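PDB 1WBI: avidin-related protein 2 from Gallus gallus, which binds biotin as a member of the avidin family, whose beta-barrel subunits assemble into tetramers. Local coordinates for the interface of chains A and B and the interface of chains A and C. Coordinates in Å, arbitrary orientation; residue numbers count along the deposited sequence, not the author numbering. Chains: chain A/B/C, Avidin-related protein 2.

Contact 1: the interface of chains A and B. Residues chain A 101-104, 110; chain B 64, 83, 85.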
loop_
_atom_site.group_PDB
_atom_site.type_symbol
_atom_site.label_atom_id
_atom_site.label_comp_id
_atom_site.label_asym_id
_atom_site.label_seq_id
_atom_site.Cartn_x
_atom_site.Cartn_y
_atom_site.Cartn_z
ATOM N N ARG A 101 -2.585 -6.482 -8.948
ATOM C CA ARG A 101 -3.227 -5.717 -9.984
ATOM C C ARG A 101 -4.321 -6.485 -10.703
ATOM O O ARG A 101 -4.070 -7.552 -11.264
ATOM C CB ARG A 101 -2.198 -5.241 -11.024
ATOM C CG ARG A 101 -2.821 -4.521 -12.230
ATOM C CD ARG A 101 -3.297 -3.167 -11.873
ATOM N NE ARG A 101 -4.165 -2.575 -12.850
ATOM C CZ ARG A 101 -4.291 -1.282 -13.090
ATOM N NH1 ARG A 101 -3.534 -0.402 -12.452
ATOM N NH2 ARG A 101 -5.183 -0.855 -13.960
ATOM N N LEU A 102 -5.515 -5.916 -10.711
ATOM C CA LEU A 102 -6.626 -6.442 -11.506
ATOM C C LEU A 102 -6.673 -5.709 -12.847
ATOM O O LEU A 102 -6.269 -4.544 -12.976
ATOM C CB LEU A 102 -7.959 -6.249 -10.792
ATOM C CG LEU A 102 -8.094 -6.990 -9.461
ATOM C CD1 LEU A 102 -9.347 -6.544 -8.726
ATOM C CD2 LEU A 102 -8.127 -8.474 -9.715
ATOM N N ALA A 103 -7.144 -6.397 -13.886
ATOM C CA ALA A 103 -7.325 -5.788 -15.193
ATOM C C ALA A 103 -8.664 -5.074 -15.262
ATOM O O ALA A 103 -9.703 -5.656 -14.892
ATOM C CB ALA A 103 -7.237 -6.842 -16.280
ATOM N N VAL A 104 -8.648 -3.810 -15.676
ATOM C CA VAL A 104 -9.884 -3.060 -15.938
ATOM C C VAL A 104 -9.909 -2.664 -17.386
ATOM O O VAL A 104 -8.889 -2.588 -17.999
ATOM C CB VAL A 104 -10.038 -1.832 -15.022
ATOM C CG1 VAL A 104 -10.123 -2.307 -13.564
ATOM C CG2 VAL A 104 -8.897 -0.872 -15.195
ATOM N N ASP A 110 -8.910 2.968 -13.393
ATOM C CA ASP A 110 -7.615 2.526 -12.822
ATOM C C ASP A 110 -7.607 2.577 -11.279
ATOM O O ASP A 110 -6.968 1.732 -10.645
ATOM C CB ASP A 110 -6.503 3.438 -13.343
ATOM C CG ASP A 110 -5.138 2.948 -12.987
ATOM O OD1 ASP A 110 -4.737 1.928 -13.536
ATOM O OD2 ASP A 110 -4.468 3.554 -12.116
ATOM N N THR B 64 -1.876 -6.438 -17.948
ATOM C CA THR B 64 -1.206 -6.169 -16.668
ATOM C C THR B 64 0.217 -6.747 -16.705
ATOM O O THR B 64 0.590 -7.607 -17.516
ATOM C CB THR B 64 -1.971 -6.753 -15.445
ATOM O OG1 THR B 64 -1.901 -8.186 -15.442
ATOM C CG2 THR B 64 -3.391 -6.231 -15.391
ATOM N N GLN B 83 -0.949 -1.741 -15.271
ATOM C CA GLN B 83 -1.616 -2.069 -16.539
ATOM C C GLN B 83 -1.200 -1.059 -17.602
ATOM O O GLN B 83 -1.035 0.133 -17.320
ATOM C CB GLN B 83 -3.132 -2.070 -16.332
ATOM C CG GLN B 83 -3.933 -2.632 -17.524
ATOM C CD GLN B 83 -5.387 -2.852 -17.210
ATOM O OE1 GLN B 83 -5.862 -2.609 -16.106
ATOM N NE2 GLN B 83 -6.140 -3.328 -18.227
ATOM N N PHE B 85 -2.392 0.769 -20.871
ATOM C CA PHE B 85 -3.593 1.223 -21.575
ATOM C C PHE B 85 -3.205 1.913 -22.879
ATOM O O PHE B 85 -2.169 2.581 -22.966
ATOM C CB PHE B 85 -4.333 2.239 -20.736
ATOM C CG PHE B 85 -4.918 1.658 -19.466
ATOM C CD1 PHE B 85 -6.110 0.975 -19.502
ATOM C CD2 PHE B 85 -4.262 1.794 -18.244
ATOM C CE1 PHE B 85 -6.648 0.419 -18.374
ATOM C CE2 PHE B 85 -4.809 1.239 -17.097
ATOM C CZ PHE B 85 -6.022 0.576 -17.163
#
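The end of strand 92-101 of chain A and the loop that follows it lie against strands 64-70 and 77-86 of chain B, a barrel-to-barrel contact of the avidin family. The chain of B:Gln83 runs extended beyond CG, and its amide meets the backbone of A:Val104 as a peptide would: side-chain NE2 donates to the carbonyl O of A:Val104 at 2.9 Å, while OE1 accepts from the backbone N of A:Val104 at 3.1 Å in a nearly straight bond to a lone pair in the carbonyl plane. A glutamine suits this place because one group both gives and takes. OE1 also accepts from guanidinium NH2 of A:Arg101 at 2.9 Å. That guanidinium stands almost perpendicular to the amide, 89° between planes, and B:Gln83 CB sits over one of its faces. The salt bridge to A:Asp110 fixes its rotation: NH1 and NH2 both reach carboxylate OD1, end-on and in the guanidinium plane, with 2.8 Å from NH1 to OD1. The bend at chi2 (73°) turns the arginine back toward the loop that follows, where NE bonds to the carbonyl O of A:Leu102. An alanine in place of A:Arg101 would probably leave the A:Asp110 carboxylate without its cationic mate and B:Gln83 OE1 with one donor fewer. B:Thr64 CG2 touches A:Arg101 CG, and A:Val104 CG2 lies at the ring edge of B:Phe85, 3.8 Å from CZ.

Contact 2: the interface of chains A and C. Residues chain A 17, 40, 98; chain C 111.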
loop_
_atom_site.group_PDB
_atom_site.type_symbol
_atom_site.label_atom_id
_atom_site.label_comp_id
_atom_site.label_asym_id
_atom_site.label_seq_id
_atom_site.Cartn_x
_atom_site.Cartn_y
_atom_site.Cartn_z
ATOM N N LEU A 17 -1.341 -17.615 4.114
ATOM C CA LEU A 17 -2.636 -17.883 3.496
ATOM C C LEU A 17 -2.734 -19.306 2.985
ATOM O O LEU A 17 -3.732 -19.663 2.375
ATOM C CB LEU A 17 -2.900 -16.923 2.337
ATOM C CG LEU A 17 -3.129 -15.481 2.746
ATOM C CD1 LEU A 17 -3.138 -14.585 1.538
ATOM C CD2 LEU A 17 -4.444 -15.269 3.542
ATOM N N VAL A 40 -5.645 -19.086 -2.554
ATOM C CA VAL A 40 -6.742 -18.147 -2.599
ATOM C C VAL A 40 -6.715 -17.369 -3.907
ATOM O O VAL A 40 -5.667 -17.238 -4.536
ATOM C CB VAL A 40 -6.767 -17.184 -1.352
ATOM C CG1 VAL A 40 -6.807 -17.960 -0.025
ATOM C CG2 VAL A 40 -5.540 -16.263 -1.324
ATOM N N TRP A 98 2.711 -7.067 -0.590
ATOM C CA TRP A 98 2.349 -7.329 -1.965
ATOM C C TRP A 98 1.332 -6.360 -2.479
ATOM O O TRP A 98 0.560 -5.745 -1.709
ATOM C CB TRP A 98 1.874 -8.803 -2.176
ATOM C CG TRP A 98 0.725 -9.276 -1.325
ATOM C CD1 TRP A 98 0.824 -10.096 -0.241
ATOM C CD2 TRP A 98 -0.667 -8.993 -1.494
ATOM N NE1 TRP A 98 -0.431 -10.327 0.289
ATOM C CE2 TRP A 98 -1.361 -9.680 -0.485
ATOM C CE3 TRP A 98 -1.402 -8.291 -2.455
ATOM C CZ2 TRP A 98 -2.776 -9.599 -0.352
ATOM C CZ3 TRP A 98 -2.769 -8.234 -2.344
ATOM C CH2 TRP A 98 -3.458 -8.896 -1.292
ATOM N N TRP C 111 -7.721 -11.080 3.145
ATOM C CA TRP C 111 -6.666 -10.723 2.211
ATOM C C TRP C 111 -7.185 -9.926 1.007
ATOM O O TRP C 111 -6.424 -9.188 0.355
ATOM C CB TRP C 111 -5.884 -11.947 1.715
ATOM C CG TRP C 111 -6.686 -12.761 0.779
ATOM C CD1 TRP C 111 -7.650 -13.685 1.131
ATOM C CD2 TRP C 111 -6.719 -12.671 -0.641
ATOM N NE1 TRP C 111 -8.225 -14.203 0.003
ATOM C CE2 TRP C 111 -7.678 -13.611 -1.103
ATOM C CE3 TRP C 111 -6.003 -11.925 -1.585
ATOM C CZ2 TRP C 111 -7.960 -13.797 -2.452
ATOM C CZ3 TRP C 111 -6.297 -12.101 -2.912
ATOM C CH2 TRP C 111 -7.262 -13.049 -3.344
#
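With chi1 at 72°, C:Trp111 places CG between its own backbone N and carbonyl carbon, and chi2 of -81° then turns the indole so that one face meets A:Val40 of the neighbouring subunit. This is the tryptophan that members of the avidin family lend across the dimer to the biotin pocket of the partner; here it comes from 3-10 helix 107-112 of chain C. A:Val40, in a loop, points CG2 at the indole, 3.4 Å from CE2, where the five- and six-membered rings join. The methyl makes CH-pi contacts with both rings, and the two side chains run past each other in opposite directions. A branched residue suits the place because CB as well as CG2 can rest on the ring system, CB lying 3.6 Å from the indole nitrogen NE1. A:Leu17, also from a loop, crosses the tryptophan at about a right angle and brings methyl CD1 to 3.8 Å from C:Trp111 CB, so it packs at the root of the side chain rather than over the middle of the rings. A:Trp98, on strand 92-101, comes in by its rim: CH2 lies in the plane of the C:Trp111 ring at its edge, 4.0 Å from CE3. The same CH2 approaches the backbone carbonyl O of C:Trp111 at 3.4 Å, the oxygen lying at the edge of the A:Trp98 ring and in its plane.

Contact 3: the interface of chains A and C. Residues chain A 99, 114-116; chain C 99, 114-116.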
loop_
_atom_site.group_PDB
_atom_site.type_symbol
_atom_site.label_atom_id
_atom_site.label_comp_id
_atom_site.label_asym_id
_atom_site.label_seq_id
_atom_site.Cartn_x
_atom_site.Cartn_y
_atom_site.Cartn_z
ATOM N N LEU A 99 1.324 -6.266 -3.807
ATOM C CA LEU A 99 0.287 -5.557 -4.565
ATOM C C LEU A 99 -0.255 -6.550 -5.623
ATOM O O LEU A 99 0.538 -7.252 -6.287
ATOM C CB LEU A 99 0.852 -4.328 -5.292
ATOM C CG LEU A 99 1.472 -3.234 -4.430
ATOM C CD1 LEU A 99 2.161 -2.207 -5.343
ATOM C CD2 LEU A 99 0.471 -2.564 -3.622
ATOM N N THR A 114 -5.921 -1.892 -7.715
ATOM C CA THR A 114 -4.759 -2.408 -6.974
ATOM C C THR A 114 -5.054 -2.724 -5.516
ATOM O O THR A 114 -5.302 -1.838 -4.720
ATOM C CB THR A 114 -3.545 -1.454 -7.087
ATOM O OG1 THR A 114 -3.307 -1.148 -8.478
ATOM C CG2 THR A 114 -2.329 -2.121 -6.517
ATOM N N ARG A 115 -5.022 -4.014 -5.186
ATOM C CA ARG A 115 -5.098 -4.458 -3.824
ATOM C C ARG A 115 -3.724 -4.504 -3.188
ATOM O O ARG A 115 -2.718 -4.758 -3.865
ATOM C CB ARG A 115 -5.588 -5.910 -3.765
ATOM C CG ARG A 115 -6.973 -6.191 -4.085
ATOM C CD ARG A 115 -7.254 -7.679 -3.682
ATOM N NE ARG A 115 -8.566 -7.903 -4.163
ATOM C CZ ARG A 115 -8.921 -8.765 -5.096
ATOM N NH1 ARG A 115 -8.045 -9.606 -5.634
ATOM N NH2 ARG A 115 -10.186 -8.786 -5.443
ATOM N N VAL A 116 -3.663 -4.307 -1.871
ATOM C CA VAL A 116 -2.429 -4.330 -1.077
ATOM C C VAL A 116 -2.577 -5.331 0.078
ATOM O O VAL A 116 -3.657 -5.446 0.661
ATOM C CB VAL A 116 -2.033 -2.916 -0.563
ATOM C CG1 VAL A 116 -3.074 -2.387 0.473
ATOM C CG2 VAL A 116 -0.640 -2.907 -0.002
ATOM N N LEU C 99 -6.326 4.157 1.567
ATOM C CA LEU C 99 -6.722 2.743 1.604
ATOM C C LEU C 99 -8.212 2.691 1.646
ATOM O O LEU C 99 -8.848 3.401 2.401
ATOM C CB LEU C 99 -6.191 2.056 2.858
ATOM C CG LEU C 99 -4.657 1.983 2.988
ATOM C CD1 LEU C 99 -4.280 1.468 4.397
ATOM C CD2 LEU C 99 -4.074 1.119 1.920
ATOM N N THR C 114 -8.592 -4.873 0.909
ATOM C CA THR C 114 -8.007 -3.527 0.990
ATOM C C THR C 114 -7.367 -3.130 -0.330
ATOM O O THR C 114 -6.469 -3.797 -0.795
ATOM C CB THR C 114 -6.995 -3.441 2.119
ATOM O OG1 THR C 114 -7.606 -3.936 3.324
ATOM C CG2 THR C 114 -6.545 -1.973 2.375
ATOM N N ARG C 115 -7.877 -2.055 -0.897
ATOM C CA ARG C 115 -7.308 -1.399 -2.049
ATOM C C ARG C 115 -6.460 -0.198 -1.620
ATOM O O ARG C 115 -6.707 0.412 -0.563
ATOM C CB ARG C 115 -8.416 -0.884 -2.966
ATOM C CG ARG C 115 -9.259 -1.934 -3.580
ATOM C CD ARG C 115 -10.395 -1.224 -4.301
ATOM N NE ARG C 115 -11.333 -2.194 -4.794
ATOM C CZ ARG C 115 -12.643 -2.018 -4.851
ATOM N NH1 ARG C 115 -13.201 -0.919 -4.391
ATOM N NH2 ARG C 115 -13.393 -2.997 -5.338
ATOM N N VAL C 116 -5.484 0.123 -2.471
ATOM C CA VAL C 116 -4.577 1.287 -2.236
ATOM C C VAL C 116 -4.537 2.186 -3.462
ATOM O O VAL C 116 -4.669 1.747 -4.607
ATOM C CB VAL C 116 -3.149 0.805 -1.881
ATOM C CG1 VAL C 116 -2.436 0.095 -3.063
ATOM C CG2 VAL C 116 -2.319 1.948 -1.336
HETATM O O HOH W 1 -6.299 -6.591 0.614
HETATM O O HOH W 2 -6.680 0.391 -6.212
#
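A:Val116 and C:Val116 meet across the two-fold axis, CB of A:Val116 lying 3.9 Å from methyl CG1 of C:Val116, forming the tightly packed side of the contact. A chi1 of 67° in both copies sets CG1 between backbone N and carbonyl carbon and sends it over the partner; CG1 of A:Val116 lies 3.9 Å from CD2 of C:Leu99. The leucine crosses the valine at about a right angle, and methyl CG2 of C:Thr114 lies 4.0 Å from A:Val116 CG1. Valine suits this edge because its branch at CB fills the space close to the backbone while favouring the extended strand. The backbones pair as an antiparallel bridge centred on A:Arg115 and C:Arg115: N of A:Val116 bonds to O of C:Thr114 at 3.0 Å, and the reciprocal bond from C:Val116 is nearly straight at 168°. The ends of the bridge are looser, where waters link the chains: water 2 meets A:Thr114 N at 2.8 Å and contacts A:Thr114 O and C:Val116 O, and water 1 does the same with the chains exchanged. On the face opposite the valines both arginine side chains leave, extended from CG to NE, with 6.4 Å between A:Arg115 NE and C:Arg115 NE, and their like charges probably favour this separation. In the fold, the patch lies at the start of strand 114-123 of each barrel, just after 3-10 helix 107-112, with A:Leu99 and C:Leu99 contributed by strand 92-101.

Strand 92-101 runs through all three contacts, giving A:Trp98 to contact 2, A:Leu99 to contact 3 and A:Arg101 to contact 1, so neighbouring positions on one strand serve two partners. The 3-10 helix 107-112 is shared, with A:Asp110 in contact 1 and C:Trp111 in contact 2. Between the centres of their C-alpha atoms, contacts 2 and 3 lie about 12 Å apart, contacts 1 and 3 about 13 Å, and contacts 1 and 2 about 19 Å. Contacts 2 and 3 belong to one A-C interface, and because C:Trp111 in contact 2 is lent to the biotin pocket of the partner, A-C pairing probably helps to complete that pocket.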